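PDB 3I1I: homoserine O-acetyltransferase from Bacillus anthracis str. 'Ames Ancestor', which probably transfers the acetyl group of acetyl-CoA to the hydroxyl of L-homoserine, an entry step of methionine biosynthesis. Local coordinates for residues A[313-318]-A[343-348]; A[17-22]-A[129-134]; A[223-228]-A[266-271]. All coordinates share one frame; numbering follows the deposited sequence.

Interaction 1. Residues A[313-318]-A[343-348]; sequences IPCKQD and YEIESI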
loop_
_atom_site.group_PDB
_atom_site.type_symbol
_atom_site.label_atom_id
_atom_site.label_comp_id
_atom_site.label_asym_id
_atom_site.label_seq_id
_atom_site.Cartn_x
_atom_site.Cartn_y
_atom_site.Cartn_z
ATOM N N ILE A 313 20.771 -2.016 -19.155
ATOM C CA ILE A 313 20.446 -0.603 -19.306
ATOM C C ILE A 313 19.515 -0.178 -18.173
ATOM O O ILE A 313 18.297 -0.196 -18.314
ATOM C CB ILE A 313 19.789 -0.325 -20.653
ATOM C CG1 ILE A 313 20.666 -0.853 -21.796
ATOM C CG2 ILE A 313 19.526 1.187 -20.861
ATOM C CD1 ILE A 313 19.949 -0.713 -23.219
ATOM N N PRO A 314 20.093 0.146 -17.007
ATOM C CA PRO A 314 19.303 0.662 -15.902
ATOM C C PRO A 314 19.171 2.199 -15.973
ATOM O O PRO A 314 19.915 2.875 -16.687
ATOM C CB PRO A 314 20.138 0.279 -14.695
ATOM C CG PRO A 314 21.504 0.417 -15.156
ATOM C CD PRO A 314 21.492 -0.056 -16.594
ATOM N N CYS A 315 18.234 2.709 -15.202
ATOM C CA CYS A 315 18.079 4.100 -15.012
ATOM C C CYS A 315 18.443 4.421 -13.588
ATOM O O CYS A 315 17.858 3.878 -12.641
ATOM C CB CYS A 315 16.622 4.521 -15.249
ATOM S SG CYS A 315 16.486 6.353 -15.125
ATOM N N LYS A 316 19.373 5.350 -13.440
ATOM C CA LYS A 316 19.875 5.778 -12.143
ATOM C C LYS A 316 18.813 6.272 -11.147
ATOM O O LYS A 316 18.992 6.150 -9.940
ATOM C CB LYS A 316 20.853 6.896 -12.377
ATOM C CG LYS A 316 21.518 7.437 -11.113
ATOM C CD LYS A 316 22.628 8.390 -11.536
ATOM C CE LYS A 316 23.803 8.346 -10.578
ATOM N NZ LYS A 316 23.440 9.124 -9.393
ATOM N N GLN A 317 17.723 6.832 -11.662
ATOM C CA GLN A 317 16.628 7.293 -10.837
ATOM C C GLN A 317 15.519 6.255 -10.654
ATOM O O GLN A 317 14.446 6.575 -10.135
ATOM C CB GLN A 317 16.040 8.555 -11.457
ATOM C CG GLN A 317 16.897 9.787 -11.288
ATOM C CD GLN A 317 18.091 9.847 -12.203
ATOM O OE1 GLN A 317 18.067 9.404 -13.373
ATOM N NE2 GLN A 317 19.167 10.376 -11.678
ATOM N N ASP A 318 15.752 5.022 -11.088
ATOM C CA ASP A 318 14.726 3.959 -10.956
ATOM C C ASP A 318 14.624 3.555 -9.510
ATOM O O ASP A 318 15.615 3.059 -8.947
ATOM C CB ASP A 318 15.146 2.737 -11.774
ATOM C CG ASP A 318 14.036 1.770 -12.003
ATOM O OD1 ASP A 318 13.100 1.628 -11.162
ATOM O OD2 ASP A 318 14.141 1.127 -13.054
ATOM N N TYR A 343 25.008 0.168 -19.411
ATOM C CA TYR A 343 24.870 1.490 -19.969
ATOM C C TYR A 343 23.728 2.137 -19.207
ATOM O O TYR A 343 22.574 1.784 -19.390
ATOM C CB TYR A 343 24.560 1.367 -21.429
ATOM C CG TYR A 343 24.448 2.664 -22.170
ATOM C CD1 TYR A 343 25.582 3.329 -22.620
ATOM C CD2 TYR A 343 23.193 3.208 -22.467
ATOM C CE1 TYR A 343 25.467 4.513 -23.325
ATOM C CE2 TYR A 343 23.071 4.370 -23.162
ATOM C CZ TYR A 343 24.199 5.016 -23.591
ATOM O OH TYR A 343 24.058 6.170 -24.291
ATOM N N GLU A 344 24.091 3.028 -18.289
ATOM C CA GLU A 344 23.154 3.667 -17.360
ATOM C C GLU A 344 22.607 4.966 -17.912
ATOM O O GLU A 344 23.348 5.848 -18.290
ATOM C CB GLU A 344 23.820 3.937 -16.010
ATOM C CG GLU A 344 22.822 4.452 -14.988
ATOM C CD GLU A 344 23.306 4.305 -13.555
ATOM O OE1 GLU A 344 24.478 4.608 -13.293
ATOM O OE2 GLU A 344 22.525 3.898 -12.677
ATOM N N ILE A 345 21.297 5.077 -17.947
ATOM C CA ILE A 345 20.656 6.318 -18.330
ATOM C C ILE A 345 20.145 7.091 -17.114
ATOM O O ILE A 345 20.010 6.549 -16.005
ATOM C CB ILE A 345 19.477 6.065 -19.309
ATOM C CG1 ILE A 345 18.336 5.283 -18.640
ATOM C CG2 ILE A 345 19.994 5.365 -20.630
ATOM C CD1 ILE A 345 17.200 4.952 -19.621
ATOM N N GLU A 346 19.841 8.359 -17.364
ATOM C CA GLU A 346 19.312 9.283 -16.353
ATOM C C GLU A 346 18.094 10.004 -16.866
ATOM O O GLU A 346 18.074 10.487 -17.973
ATOM C CB GLU A 346 20.358 10.311 -15.981
ATOM C CG GLU A 346 21.679 9.662 -15.592
ATOM C CD GLU A 346 22.488 10.454 -14.579
ATOM O OE1 GLU A 346 21.926 11.049 -13.606
ATOM O OE2 GLU A 346 23.725 10.444 -14.751
ATOM N N SER A 347 17.075 10.099 -16.039
ATOM C CA SER A 347 15.866 10.743 -16.448
ATOM C C SER A 347 14.957 10.987 -15.267
ATOM O O SER A 347 14.883 10.173 -14.358
ATOM C CB SER A 347 15.146 9.864 -17.479
ATOM O OG SER A 347 13.824 10.284 -17.618
ATOM N N ILE A 348 14.238 12.099 -15.327
ATOM C CA ILE A 348 13.241 12.422 -14.335
ATOM C C ILE A 348 12.153 11.386 -14.379
ATOM O O ILE A 348 11.423 11.211 -13.405
ATOM C CB ILE A 348 12.640 13.852 -14.562
ATOM C CG1 ILE A 348 11.794 14.261 -13.341
ATOM C CG2 ILE A 348 11.843 13.938 -15.891
ATOM C CD1 ILE A 348 11.462 15.704 -13.295
#

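Interaction 2. Residues A[17-22]-A[129-134]; sequences YTFENG and FLDVAR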
loop_
_atom_site.group_PDB
_atom_site.type_symbol
_atom_site.label_atom_id
_atom_site.label_comp_id
_atom_site.label_asym_id
_atom_site.label_seq_id
_atom_site.Cartn_x
_atom_site.Cartn_y
_atom_site.Cartn_z
ATOM N N TYR A 17 1.203 -28.065 -20.879
ATOM C CA TYR A 17 2.458 -27.492 -20.455
ATOM C C TYR A 17 2.691 -27.780 -18.948
ATOM O O TYR A 17 1.806 -27.612 -18.116
ATOM C CB TYR A 17 2.505 -25.988 -20.768
ATOM C CG TYR A 17 3.670 -25.323 -20.091
ATOM C CD1 TYR A 17 4.960 -25.558 -20.526
ATOM C CD2 TYR A 17 3.486 -24.545 -18.959
ATOM C CE1 TYR A 17 6.039 -24.991 -19.886
ATOM C CE2 TYR A 17 4.561 -23.980 -18.295
ATOM C CZ TYR A 17 5.838 -24.201 -18.760
ATOM O OH TYR A 17 6.921 -23.679 -18.097
ATOM N N THR A 18 3.891 -28.221 -18.600
ATOM C CA THR A 18 4.228 -28.433 -17.203
ATOM C C THR A 18 4.990 -27.246 -16.624
ATOM O O THR A 18 6.093 -26.909 -17.058
ATOM C CB THR A 18 5.024 -29.729 -17.019
ATOM O OG1 THR A 18 4.222 -30.821 -17.504
ATOM C CG2 THR A 18 5.387 -29.952 -15.531
ATOM N N PHE A 19 4.377 -26.616 -15.639
ATOM C CA PHE A 19 4.951 -25.447 -14.972
ATOM C C PHE A 19 6.125 -25.882 -14.081
ATOM O O PHE A 19 6.245 -27.080 -13.673
ATOM C CB PHE A 19 3.882 -24.743 -14.113
ATOM C CG PHE A 19 2.878 -23.947 -14.898
ATOM C CD1 PHE A 19 2.842 -22.572 -14.788
ATOM C CD2 PHE A 19 1.955 -24.575 -15.738
ATOM C CE1 PHE A 19 1.897 -21.818 -15.503
ATOM C CE2 PHE A 19 0.994 -23.833 -16.458
ATOM C CZ PHE A 19 0.983 -22.450 -16.351
ATOM N N GLU A 20 6.965 -24.909 -13.744
ATOM C CA GLU A 20 8.131 -25.160 -12.914
ATOM C C GLU A 20 7.759 -25.790 -11.563
ATOM O O GLU A 20 8.535 -26.557 -10.995
ATOM C CB GLU A 20 8.923 -23.863 -12.727
ATOM C CG GLU A 20 9.678 -23.427 -14.015
ATOM C CD GLU A 20 10.793 -24.420 -14.422
ATOM O OE1 GLU A 20 11.428 -25.007 -13.504
ATOM O OE2 GLU A 20 11.040 -24.609 -15.650
ATOM N N ASN A 21 6.558 -25.481 -11.049
ATOM C CA ASN A 21 6.089 -26.120 -9.805
ATOM C C ASN A 21 5.423 -27.468 -10.023
ATOM O O ASN A 21 4.902 -28.063 -9.086
ATOM C CB ASN A 21 5.166 -25.207 -8.982
ATOM C CG ASN A 21 3.893 -24.840 -9.712
ATOM O OD1 ASN A 21 3.408 -25.578 -10.563
ATOM N ND2 ASN A 21 3.339 -23.671 -9.369
ATOM N N GLY A 22 5.413 -27.948 -11.257
ATOM C CA GLY A 22 4.961 -29.290 -11.514
ATOM C C GLY A 22 3.536 -29.391 -11.948
ATOM O O GLY A 22 3.116 -30.465 -12.325
ATOM N N PHE A 129 8.694 -16.162 -14.353
ATOM C CA PHE A 129 9.116 -15.700 -15.659
ATOM C C PHE A 129 9.955 -16.714 -16.364
ATOM O O PHE A 129 10.161 -16.615 -17.556
ATOM C CB PHE A 129 9.781 -14.317 -15.573
ATOM C CG PHE A 129 8.791 -13.229 -15.184
ATOM C CD1 PHE A 129 7.673 -12.971 -15.990
ATOM C CD2 PHE A 129 8.929 -12.524 -14.001
ATOM C CE1 PHE A 129 6.723 -12.025 -15.626
ATOM C CE2 PHE A 129 7.974 -11.574 -13.636
ATOM C CZ PHE A 129 6.861 -11.337 -14.452
ATOM N N LEU A 130 10.403 -17.739 -15.644
ATOM C CA LEU A 130 11.017 -18.881 -16.304
ATOM C C LEU A 130 9.946 -19.702 -17.053
ATOM O O LEU A 130 10.196 -20.156 -18.191
ATOM C CB LEU A 130 11.809 -19.714 -15.338
ATOM C CG LEU A 130 12.415 -21.010 -15.875
ATOM C CD1 LEU A 130 13.167 -20.785 -17.179
ATOM C CD2 LEU A 130 13.317 -21.627 -14.752
ATOM N N ASP A 131 8.754 -19.838 -16.467
ATOM C CA ASP A 131 7.640 -20.501 -17.181
ATOM C C ASP A 131 7.344 -19.817 -18.502
ATOM O O ASP A 131 7.167 -20.495 -19.513
ATOM C CB ASP A 131 6.385 -20.547 -16.347
ATOM C CG ASP A 131 6.494 -21.532 -15.199
ATOM O OD1 ASP A 131 6.827 -22.693 -15.489
ATOM O OD2 ASP A 131 6.263 -21.159 -14.021
ATOM N N VAL A 132 7.378 -18.479 -18.514
ATOM C CA VAL A 132 7.135 -17.736 -19.730
ATOM C C VAL A 132 8.246 -17.993 -20.794
ATOM O O VAL A 132 7.951 -18.193 -21.981
ATOM C CB VAL A 132 6.910 -16.226 -19.459
ATOM C CG1 VAL A 132 6.893 -15.436 -20.768
ATOM C CG2 VAL A 132 5.591 -16.000 -18.618
ATOM N N ALA A 133 9.494 -18.016 -20.351
ATOM C CA ALA A 133 10.626 -18.300 -21.201
ATOM C C ALA A 133 10.506 -19.746 -21.776
ATOM O O ALA A 133 10.776 -19.969 -22.953
ATOM C CB ALA A 133 11.937 -18.111 -20.402
ATOM N N ARG A 134 10.071 -20.713 -20.971
ATOM C CA ARG A 134 9.927 -22.082 -21.483
ATOM C C ARG A 134 8.836 -22.170 -22.561
ATOM O O ARG A 134 9.025 -22.836 -23.573
ATOM C CB ARG A 134 9.644 -23.086 -20.374
ATOM C CG ARG A 134 10.705 -23.084 -19.239
ATOM C CD ARG A 134 11.270 -24.455 -19.082
ATOM N NE ARG A 134 12.200 -24.631 -17.953
ATOM C CZ ARG A 134 13.536 -24.644 -18.049
ATOM N NH1 ARG A 134 14.173 -24.444 -19.220
ATOM N NH2 ARG A 134 14.244 -24.847 -16.947
HETATM O O HOH W 1 5.474 -22.514 -11.782
#

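Interaction 3. Residues A[223-228]-A[266-271]; sequences ANRMMF and KLTYRS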
loop_
_atom_site.group_PDB
_atom_site.type_symbol
_atom_site.label_atom_id
_atom_site.label_comp_id
_atom_site.label_asym_id
_atom_site.label_seq_id
_atom_site.Cartn_x
_atom_site.Cartn_y
_atom_site.Cartn_z
ATOM N N ALA A 223 -3.556 -1.260 -5.358
ATOM C CA ALA A 223 -2.443 -2.014 -5.948
ATOM C C ALA A 223 -1.781 -1.225 -7.073
ATOM O O ALA A 223 -0.576 -1.135 -7.138
ATOM C CB ALA A 223 -2.902 -3.432 -6.435
ATOM N N ASN A 224 -2.584 -0.625 -7.935
ATOM C CA ASN A 224 -2.087 0.112 -9.093
ATOM C C ASN A 224 -1.409 1.415 -8.681
ATOM O O ASN A 224 -0.390 1.801 -9.244
ATOM C CB ASN A 224 -3.248 0.429 -10.025
ATOM C CG ASN A 224 -2.787 1.053 -11.347
ATOM O OD1 ASN A 224 -2.041 0.446 -12.100
ATOM N ND2 ASN A 224 -3.247 2.253 -11.625
ATOM N N ARG A 225 -1.972 2.095 -7.694
ATOM C CA ARG A 225 -1.377 3.333 -7.235
ATOM C C ARG A 225 0.020 3.108 -6.614
ATOM O O ARG A 225 0.931 3.877 -6.868
ATOM C CB ARG A 225 -2.315 4.085 -6.286
ATOM C CG ARG A 225 -1.846 5.472 -5.989
ATOM C CD ARG A 225 -2.944 6.401 -5.534
ATOM N NE ARG A 225 -3.487 5.899 -4.315
ATOM C CZ ARG A 225 -4.769 5.644 -4.083
ATOM N NH1 ARG A 225 -5.101 5.126 -2.921
ATOM N NH2 ARG A 225 -5.715 5.891 -4.973
HETATM N N MSE A 226 0.203 2.034 -5.867
HETATM C CA MSE A 226 1.534 1.690 -5.310
HETATM C C MSE A 226 2.568 1.503 -6.392
HETATM O O MSE A 226 3.676 1.953 -6.248
HETATM C CB MSE A 226 1.495 0.396 -4.495
HETATM C CG MSE A 226 0.667 0.488 -3.219
HETATM SE SE MSE A 226 0.275 -1.312 -2.628
HETATM C CE MSE A 226 -0.926 -0.893 -1.193
HETATM N N MSE A 227 2.230 0.834 -7.480
HETATM C CA MSE A 227 3.199 0.688 -8.567
HETATM C C MSE A 227 3.471 2.057 -9.231
HETATM O O MSE A 227 4.632 2.437 -9.449
HETATM C CB MSE A 227 2.706 -0.325 -9.598
HETATM C CG MSE A 227 3.791 -0.926 -10.435
HETATM SE SE MSE A 227 3.115 -2.406 -11.547
HETATM C CE MSE A 227 2.090 -1.346 -12.802
ATOM N N PHE A 228 2.405 2.788 -9.539
ATOM C CA PHE A 228 2.521 4.087 -10.204
ATOM C C PHE A 228 3.399 5.062 -9.413
ATOM O O PHE A 228 4.217 5.771 -9.970
ATOM C CB PHE A 228 1.104 4.688 -10.388
ATOM C CG PHE A 228 1.117 6.027 -11.032
ATOM C CD1 PHE A 228 1.235 6.130 -12.417
ATOM C CD2 PHE A 228 1.079 7.173 -10.274
ATOM C CE1 PHE A 228 1.304 7.384 -13.047
ATOM C CE2 PHE A 228 1.133 8.467 -10.890
ATOM C CZ PHE A 228 1.238 8.563 -12.281
ATOM N N LYS A 266 -7.552 9.768 -10.465
ATOM C CA LYS A 266 -8.125 9.708 -11.799
ATOM C C LYS A 266 -7.267 8.847 -12.730
ATOM O O LYS A 266 -7.799 7.966 -13.408
ATOM C CB LYS A 266 -8.292 11.108 -12.375
ATOM C CG LYS A 266 -9.275 11.189 -13.503
ATOM C CD LYS A 266 -9.809 12.660 -13.677
ATOM C CE LYS A 266 -9.381 13.334 -15.011
ATOM N NZ LYS A 266 -10.537 13.448 -16.018
ATOM N N LEU A 267 -5.957 9.095 -12.744
ATOM C CA LEU A 267 -5.055 8.334 -13.604
ATOM C C LEU A 267 -5.073 6.852 -13.239
ATOM O O LEU A 267 -5.105 6.009 -14.098
ATOM C CB LEU A 267 -3.608 8.822 -13.478
ATOM C CG LEU A 267 -3.301 10.223 -13.992
ATOM C CD1 LEU A 267 -1.890 10.689 -13.542
ATOM C CD2 LEU A 267 -3.456 10.249 -15.519
ATOM N N THR A 268 -5.047 6.544 -11.953
ATOM C CA THR A 268 -4.863 5.188 -11.556
ATOM C C THR A 268 -6.153 4.406 -11.685
ATOM O O THR A 268 -6.115 3.186 -11.877
ATOM C CB THR A 268 -4.283 5.067 -10.128
ATOM O OG1 THR A 268 -5.113 5.761 -9.186
ATOM C CG2 THR A 268 -2.910 5.624 -10.095
ATOM N N TYR A 269 -7.288 5.087 -11.604
ATOM C CA TYR A 269 -8.539 4.435 -11.872
ATOM C C TYR A 269 -8.652 4.076 -13.344
ATOM O O TYR A 269 -9.054 2.953 -13.666
ATOM C CB TYR A 269 -9.708 5.303 -11.524
ATOM C CG TYR A 269 -11.009 4.550 -11.556
ATOM C CD1 TYR A 269 -11.380 3.755 -10.480
ATOM C CD2 TYR A 269 -11.865 4.613 -12.661
ATOM C CE1 TYR A 269 -12.582 3.060 -10.479
ATOM C CE2 TYR A 269 -13.086 3.920 -12.669
ATOM C CZ TYR A 269 -13.432 3.145 -11.564
ATOM O OH TYR A 269 -14.606 2.426 -11.511
ATOM N N ARG A 270 -8.309 5.026 -14.214
ATOM C CA ARG A 270 -8.387 4.822 -15.656
ATOM C C ARG A 270 -7.567 3.624 -16.089
ATOM O O ARG A 270 -8.010 2.827 -16.902
ATOM C CB ARG A 270 -7.883 6.048 -16.430
ATOM C CG ARG A 270 -8.575 6.236 -17.768
ATOM C CD ARG A 270 -9.737 7.257 -17.653
ATOM N NE ARG A 270 -9.236 8.635 -17.651
ATOM C CZ ARG A 270 -9.929 9.697 -17.259
ATOM N NH1 ARG A 270 -11.172 9.558 -16.822
ATOM N NH2 ARG A 270 -9.361 10.894 -17.294
ATOM N N SER A 271 -6.369 3.476 -15.536
ATOM C CA SER A 271 -5.526 2.386 -16.012
ATOM C C SER A 271 -5.884 1.008 -15.470
ATOM O O SER A 271 -5.299 0.063 -15.871
ATOM C CB SER A 271 -4.035 2.687 -15.792
ATOM O OG SER A 271 -3.698 2.561 -14.434
#

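Interaction 1. Residues A[313-318]-A[343-348]
Beyond strands 309-313 and 340-342, which are neighbours at one border of the alpha/beta-hydrolase sheet, the two chains run on in roughly the same direction and form a single parallel beta bridge between Cys315 and Ile345. Main-chain bonds carry it. Ile345 N donates to Pro314 O at 2.9 Å, and Ile345 O accepts from Lys316 N, also at 2.9 Å; both donors lie nearly along the acceptor's C=O axis, so Ile345 is held through both of its backbone polar atoms. A type I turn from Cys315 to Asp318 then ends the pairing, and a side chain takes over. Gln317 bends at chi2 (76°) so that its OE1 accepts from Ser347 N at 2.9 Å, although the donor sits 38° above the carbonyl plane. Its NE2 makes a weak bond of 3.4 Å to Glu346 OE1, the amide and carboxylate planes being only 19° apart.

Apolar contact is sparse: Cys315 CB meets Ile345 CG1 at 3.9 Å, and the CG2 methyls of Ile313 and Ile345 stand 4.2 Å apart. Ala353 of helix 353-356 packs on both Cys315 and Ile345.

The two glutamate carboxylates touch the aliphatic part of Lys316, not its ammonium group. Glu344 crosses Lys316 obliquely, its OE2 3.4 Å from Lys316 CB, while hydrogen bonds to Ser323 and Tyr327 fix the carboxylate. Lys316 runs alongside Glu346, yet its NZ stays 4.9 Å from Glu346 OE1, so any attraction there is longer-range. The turn leads on to Asp318, beyond the pairing and at the probable catalytic site, consistent with the acid of a Ser-His-Asp triad: OD1 accepts from Leu320 N and Gln321 N, and OD2 from His351 ND1.

Interaction 2. Residues A[17-22]-A[129-134]
Asp131, in the first turn of helix 129-142, reaches the end of strand 10-18 with its carboxylate and grips it from two directions. Tyr17 extends its ring from the strand with CG anti to the backbone N (chi1 168°), which brings OH to Asp131 OD1 at 2.8 Å on the anti lone pair; ring and carboxylate planes stand almost perpendicular, 86° apart. The syn lone pair of the same oxygen takes Glu20 N, again at 2.8 Å, where the chain enters the type I turn from Phe19 to Gly22. OD2 accepts from Thr128 N and from a water, 2.7 Å from it, that in turn accepts from Asn21 N. Four donors thus fix the carboxylate's rotation, and its place at the helix start would be expected to favour the charged form.

Glu20 slides past Asp131 in the opposite direction and bends at chi2 to meet Arg134 at about a right angle. Its OE2 receives Arg134 NE at 2.6 Å in a salt bridge that lies in the guanidinium plane, the two flat groups being turned 42° apart. Leu130 wedges in with its two methyls: CD2 touches Glu20 CD at 3.8 Å, and CD1 sits 3.9 Å above the centre of the guanidinium face. Arg134 NH1 has further partners in Tyr168 OH and a bound glycerol. On the strand side, Tyr17 CE2 lies 3.7 Å above one face of the Phe19 ring, offset toward its rim.

The contact pins the turn after the outermost strand 10-18 to the helix. Tyr17 and Phe19 pack on strand 24-34, which Val132 also touches through Met29, while Phe129 turns to helices 156-167 and 277-289.

Interaction 3. Residues A[223-228]-A[266-271]
Asn224 carries the polar part of this crossing between helices 217-228 and 259-270. Its CB leaves the backbone toward the other helix, and with CG anti to the backbone N (chi1 -173°) the amide is carried across to the last turn. CG comes within 3.6 Å of Ser271 OG. At the tip, OD1 stays beside that hydroxyl, whereas ND2 donates to Ser271 OG at 2.9 Å, a bent bond whose acceptor lies 32° out of the amide plane. ND2 also rests 3.4 Å from Thr268 CB, and Trp280 of helix 277-289 packs against Asn224 as well.

One turn before Ser271, Thr268 points its CG2 methyl at helix 217-228, 4.0 Å from Arg225 CA and 4.1 Å from Phe228 CB. Its OG1 is turned back to Ile264 O and Asn265 O of its own helix and also bonds Gln221 NE2. Farther out, Phe228 CZ meets Leu267 CD1 at 4.0 Å, the two side chains crossing obliquely. Arg225 carries its guanidinium past Thr268 to the second subunit, where it forms a salt bridge with Glu198 and a hydrogen bond with Asn195.

The segment axes pass 9.3 Å apart at 118°, a steep crossing. Such helices, inserted between strands 174-178 and 309-313, are typical of the lid that alpha/beta hydrolases add to their core sheet, and here the lid also contributes to the subunit interface.

From the N terminus, interaction 2 opens first: 106 residues leave strand 10-18, build strands 24-34, 44-48 and 87-91, and return to helix 129-142, so the contact fastens an edge of the sheet to that helix. Interaction 3 follows within the helical insertion, closing a loop of 37 residues between segments 223-228 and 266-271, on helices 217-228 and 259-270. Interaction 1 comes last, its 24 intervening residues holding helix 324-335, and joins the loops after the strands at the other border. The three loops lie in series, neither nested nor crossed. Interactions 1 and 2 sit on opposite sides of the chain's centre, their centres about 31 Å apart, and no two contacts touch.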